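PDB 3PBK: fatty Acyl-Adenylate Ligase from Escherichia coli, which belongs to the AMP-binding (ANL clan) enzyme family and is seen here with 5'-O-[(S)-(dodecanoyloxy)(hydroxy)phosphoryl]adenosine bound in its pocket. Local coordinates for residues V410-S416 against W439-L445. Sequence-based numbering, arbitrary orientation.
Sequences VGHICIS and WLDTGDL. With 1ZZ (5'-O-[(S)-(dodecanoyloxy)(hydroxy)phosphoryl]adenosine), chain C.
The indole of Trp439 lies against Ser416: CB of Ser416 sits over one face of the six-membered ring, 3.6 Å from its centroid and 17° off the normal, a CH-pi contact, with Ser416 OG over the same ring. The edge of the indole faces the backbone of strand 411-416 near Cys414 O. Arg398 adds a cation-pi contact to this ring. The His412 ring lies beside the Asp441 carboxylate, but the detail of that approach is doubtful. Strand 411-416, paired also with 394-398 in a five-stranded antiparallel sheet, runs antiparallel to 440-442. Ile415 and Leu440 exchange two backbone hydrogen bonds, N to O in each direction, both 3.0 Å; their side chains run side by side, with Ile415 CD1 3.9 Å from Leu440 CD2. A beta bulge follows, shifting the register by two between Cys414-Asp441 and His412-Leu445. Ile413 O takes two bonds from Thr442, from N nearly straight at 3.0 Å and from OG1 at 2.7 Å, tilted 20° from the carbonyl plane. With chi1 64°, OG1 lies between Thr442 N and C, where it also accepts from Asp444 N in an ST turn. Asp441 OD1 receives Gly443 N on its anti side, an Asx turn. The chain turns at Gly443 into strand 444-449, where Ile413 N bonds Asp444 O at 2.8 Å. Asp444 OD2 accepts from ligand O8 and, less surely placed, OD1 from O7. Tyr336 OH also bonds OD2, helping fix the carboxylate. The doubly bonded Ile413 O and both turns hold the corner, consistent with directing Asp444 toward the ribose hydroxyls.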
loop_
_atom_site.group_PDB
_atom_site.type_symbol
_atom_site.label_atom_id
_atom_site.label_comp_id
_atom_site.label_asym_id
_atom_site.label_seq_id
_atom_site.Cartn_x
_atom_site.Cartn_y
_atom_site.Cartn_z
ATOM N N VAL A 410 12.696 -18.835 -9.545
ATOM C CA VAL A 410 11.544 -18.153 -8.977
ATOM C C VAL A 410 10.941 -18.997 -7.869
ATOM O O VAL A 410 10.847 -20.212 -8.014
ATOM C CB VAL A 410 10.484 -17.877 -10.038
ATOM C CG1 VAL A 410 9.262 -17.221 -9.418
ATOM C CG2 VAL A 410 11.066 -17.004 -11.142
ATOM N N GLY A 411 10.559 -18.350 -6.763
ATOM C CA GLY A 411 9.925 -19.010 -5.630
ATOM C C GLY A 411 9.313 -18.018 -4.652
ATOM O O GLY A 411 9.202 -16.826 -4.971
ATOM N N HIS A 412 8.921 -18.509 -3.468
ATOM C CA HIS A 412 8.308 -17.693 -2.401
ATOM C C HIS A 412 9.311 -16.735 -1.767
ATOM O O HIS A 412 10.315 -17.169 -1.213
ATOM C CB HIS A 412 7.777 -18.581 -1.274
ATOM C CG HIS A 412 6.747 -19.581 -1.705
ATOM N ND1 HIS A 412 6.605 -19.996 -3.010
ATOM C CD2 HIS A 412 5.835 -20.281 -0.988
ATOM C CE1 HIS A 412 5.634 -20.890 -3.086
ATOM N NE2 HIS A 412 5.153 -21.084 -1.871
ATOM N N ILE A 413 9.035 -15.438 -1.830
ATOM C CA ILE A 413 9.880 -14.442 -1.185
ATOM C C ILE A 413 9.713 -14.478 0.338
ATOM O O ILE A 413 8.636 -14.211 0.851
ATOM C CB ILE A 413 9.509 -13.050 -1.674
ATOM C CG1 ILE A 413 9.706 -12.947 -3.178
ATOM C CG2 ILE A 413 10.336 -12.016 -0.976
ATOM C CD1 ILE A 413 9.173 -11.646 -3.762
ATOM N N CYS A 414 10.774 -14.805 1.062
ATOM C CA CYS A 414 10.705 -14.882 2.517
ATOM C C CYS A 414 11.564 -13.813 3.170
ATOM O O CYS A 414 12.695 -13.566 2.756
ATOM C CB CYS A 414 11.141 -16.256 3.015
ATOM S SG CYS A 414 10.132 -17.617 2.417
ATOM N N ILE A 415 11.018 -13.187 4.208
ATOM C CA ILE A 415 11.675 -12.071 4.871
ATOM C C ILE A 415 11.935 -12.380 6.338
ATOM O O ILE A 415 11.331 -13.291 6.896
ATOM C CB ILE A 415 10.834 -10.790 4.762
ATOM C CG1 ILE A 415 9.408 -11.035 5.262
ATOM C CG2 ILE A 415 10.804 -10.301 3.331
ATOM C CD1 ILE A 415 8.554 -9.778 5.322
ATOM N N SER A 416 12.838 -11.616 6.950
ATOM C CA SER A 416 13.171 -11.781 8.355
ATOM C C SER A 416 13.962 -10.584 8.833
ATOM O O SER A 416 14.563 -9.873 8.031
ATOM C CB SER A 416 14.013 -13.032 8.564
ATOM O OG SER A 416 15.339 -12.805 8.135
ATOM N N TRP A 439 11.214 -16.399 10.299
ATOM C CA TRP A 439 10.937 -16.157 8.886
ATOM C C TRP A 439 9.456 -16.050 8.599
ATOM O O TRP A 439 8.626 -16.663 9.272
ATOM C CB TRP A 439 11.483 -17.290 8.014
ATOM C CG TRP A 439 12.938 -17.274 7.875
ATOM C CD1 TRP A 439 13.816 -18.063 8.530
ATOM C CD2 TRP A 439 13.715 -16.414 7.027
ATOM N NE1 TRP A 439 15.099 -17.755 8.154
ATOM C CE2 TRP A 439 15.067 -16.749 7.228
ATOM C CE3 TRP A 439 13.399 -15.402 6.120
ATOM C CZ2 TRP A 439 16.107 -16.110 6.552
ATOM C CZ3 TRP A 439 14.439 -14.765 5.458
ATOM C CH2 TRP A 439 15.775 -15.125 5.679
ATOM N N LEU A 440 9.134 -15.292 7.562
ATOM C CA LEU A 440 7.770 -15.213 7.091
ATOM C C LEU A 440 7.775 -15.406 5.595
ATOM O O LEU A 440 8.613 -14.838 4.895
ATOM C CB LEU A 440 7.168 -13.850 7.403
ATOM C CG LEU A 440 5.815 -13.677 6.729
ATOM C CD1 LEU A 440 4.712 -13.949 7.714
ATOM C CD2 LEU A 440 5.682 -12.292 6.177
ATOM N N ASP A 441 6.843 -16.219 5.109
ATOM C CA ASP A 441 6.598 -16.351 3.681
ATOM C C ASP A 441 5.598 -15.287 3.230
ATOM O O ASP A 441 4.441 -15.318 3.621
ATOM C CB ASP A 441 6.049 -17.738 3.393
ATOM C CG ASP A 441 5.699 -17.929 1.944
ATOM O OD1 ASP A 441 5.615 -16.907 1.229
ATOM O OD2 ASP A 441 5.516 -19.096 1.517
ATOM N N THR A 442 6.038 -14.347 2.404
ATOM C CA THR A 442 5.199 -13.211 2.029
ATOM C C THR A 442 4.083 -13.579 1.056
ATOM O O THR A 442 3.153 -12.815 0.866
ATOM C CB THR A 442 6.023 -12.122 1.359
ATOM O OG1 THR A 442 6.543 -12.636 0.131
ATOM C CG2 THR A 442 7.179 -11.693 2.241
ATOM N N GLY A 443 4.180 -14.736 0.421
ATOM C CA GLY A 443 3.191 -15.119 -0.561
ATOM C C GLY A 443 3.409 -14.409 -1.881
ATOM O O GLY A 443 2.514 -14.355 -2.727
ATOM N N ASP A 444 4.604 -13.858 -2.059
ATOM C CA ASP A 444 4.991 -13.252 -3.329
ATOM C C ASP A 444 6.037 -14.093 -4.061
ATOM O O ASP A 444 6.897 -14.734 -3.439
ATOM C CB ASP A 444 5.544 -11.842 -3.122
ATOM C CG ASP A 444 4.526 -10.893 -2.545
ATOM O OD1 ASP A 444 3.316 -11.137 -2.713
ATOM O OD2 ASP A 444 4.942 -9.892 -1.925
ATOM N N LEU A 445 5.963 -14.073 -5.386
ATOM C CA LEU A 445 6.934 -14.762 -6.213
ATOM C C LEU A 445 8.020 -13.809 -6.692
ATOM O O LEU A 445 7.759 -12.646 -7.014
ATOM C CB LEU A 445 6.246 -15.403 -7.408
ATOM C CG LEU A 445 5.261 -16.518 -7.098
ATOM C CD1 LEU A 445 4.554 -16.932 -8.386
ATOM C CD2 LEU A 445 5.990 -17.675 -6.466
HETATM P P 1ZZ C . 0.665 -3.740 1.538
HETATM C C1 1ZZ C . 9.228 8.296 3.136
HETATM N N1 1ZZ C . 3.743 -5.549 -3.619
HETATM O O1 1ZZ C . 2.264 -1.620 -0.484
HETATM C C2 1ZZ C . 9.233 6.791 3.113
HETATM N N2 1ZZ C . 5.272 -3.945 -3.689
HETATM O O2 1ZZ C . 1.817 -2.560 1.605
HETATM C C3 1ZZ C . 8.245 6.088 2.186
HETATM N N3 1ZZ C . 4.415 -6.600 -5.849
HETATM O O3 1ZZ C . 0.672 -4.839 2.689
HETATM C C4 1ZZ C . 8.443 4.565 2.074
HETATM N N4 1ZZ C . 6.173 -5.529 -6.916
HETATM O O4 1ZZ C . -0.597 -3.196 1.548
HETATM C C5 1ZZ C . 7.867 3.748 0.912
HETATM N N5 1ZZ C . 7.218 -3.590 -5.873
HETATM O O5 1ZZ C . 0.884 -4.545 0.177
HETATM C C6 1ZZ C . 7.626 2.311 1.296
HETATM O O6 1ZZ C . 2.098 -5.673 -2.064
HETATM C C7 1ZZ C . 7.814 1.197 0.299
HETATM O O7 1ZZ C . 2.597 -8.989 -3.177
HETATM C C8 1ZZ C . 6.954 -0.035 0.470
HETATM O O8 1ZZ C . 3.364 -8.606 -0.451
HETATM C C9 1ZZ C . 6.084 -0.527 -0.695
HETATM C C10 1ZZ C . 4.638 -0.892 -0.471
HETATM C C11 1ZZ C . 4.054 -1.528 0.713
HETATM C C12 1ZZ C . 2.708 -2.050 0.530
HETATM C C13 1ZZ C . 1.532 -5.784 0.311
HETATM C C14 1ZZ C . 1.824 -6.572 -0.972
HETATM C C15 1ZZ C . 3.044 -7.485 -1.195
HETATM C C16 1ZZ C . 2.925 -7.734 -2.639
HETATM C C17 1ZZ C . 2.602 -6.382 -3.174
HETATM C C18 1ZZ C . 4.237 -4.498 -2.965
HETATM C C19 1ZZ C . 5.410 -4.724 -4.839
HETATM C C20 1ZZ C . 4.508 -5.676 -4.824
HETATM C C21 1ZZ C . 5.277 -6.479 -6.889
HETATM C C22 1ZZ C . 6.247 -4.611 -5.858
#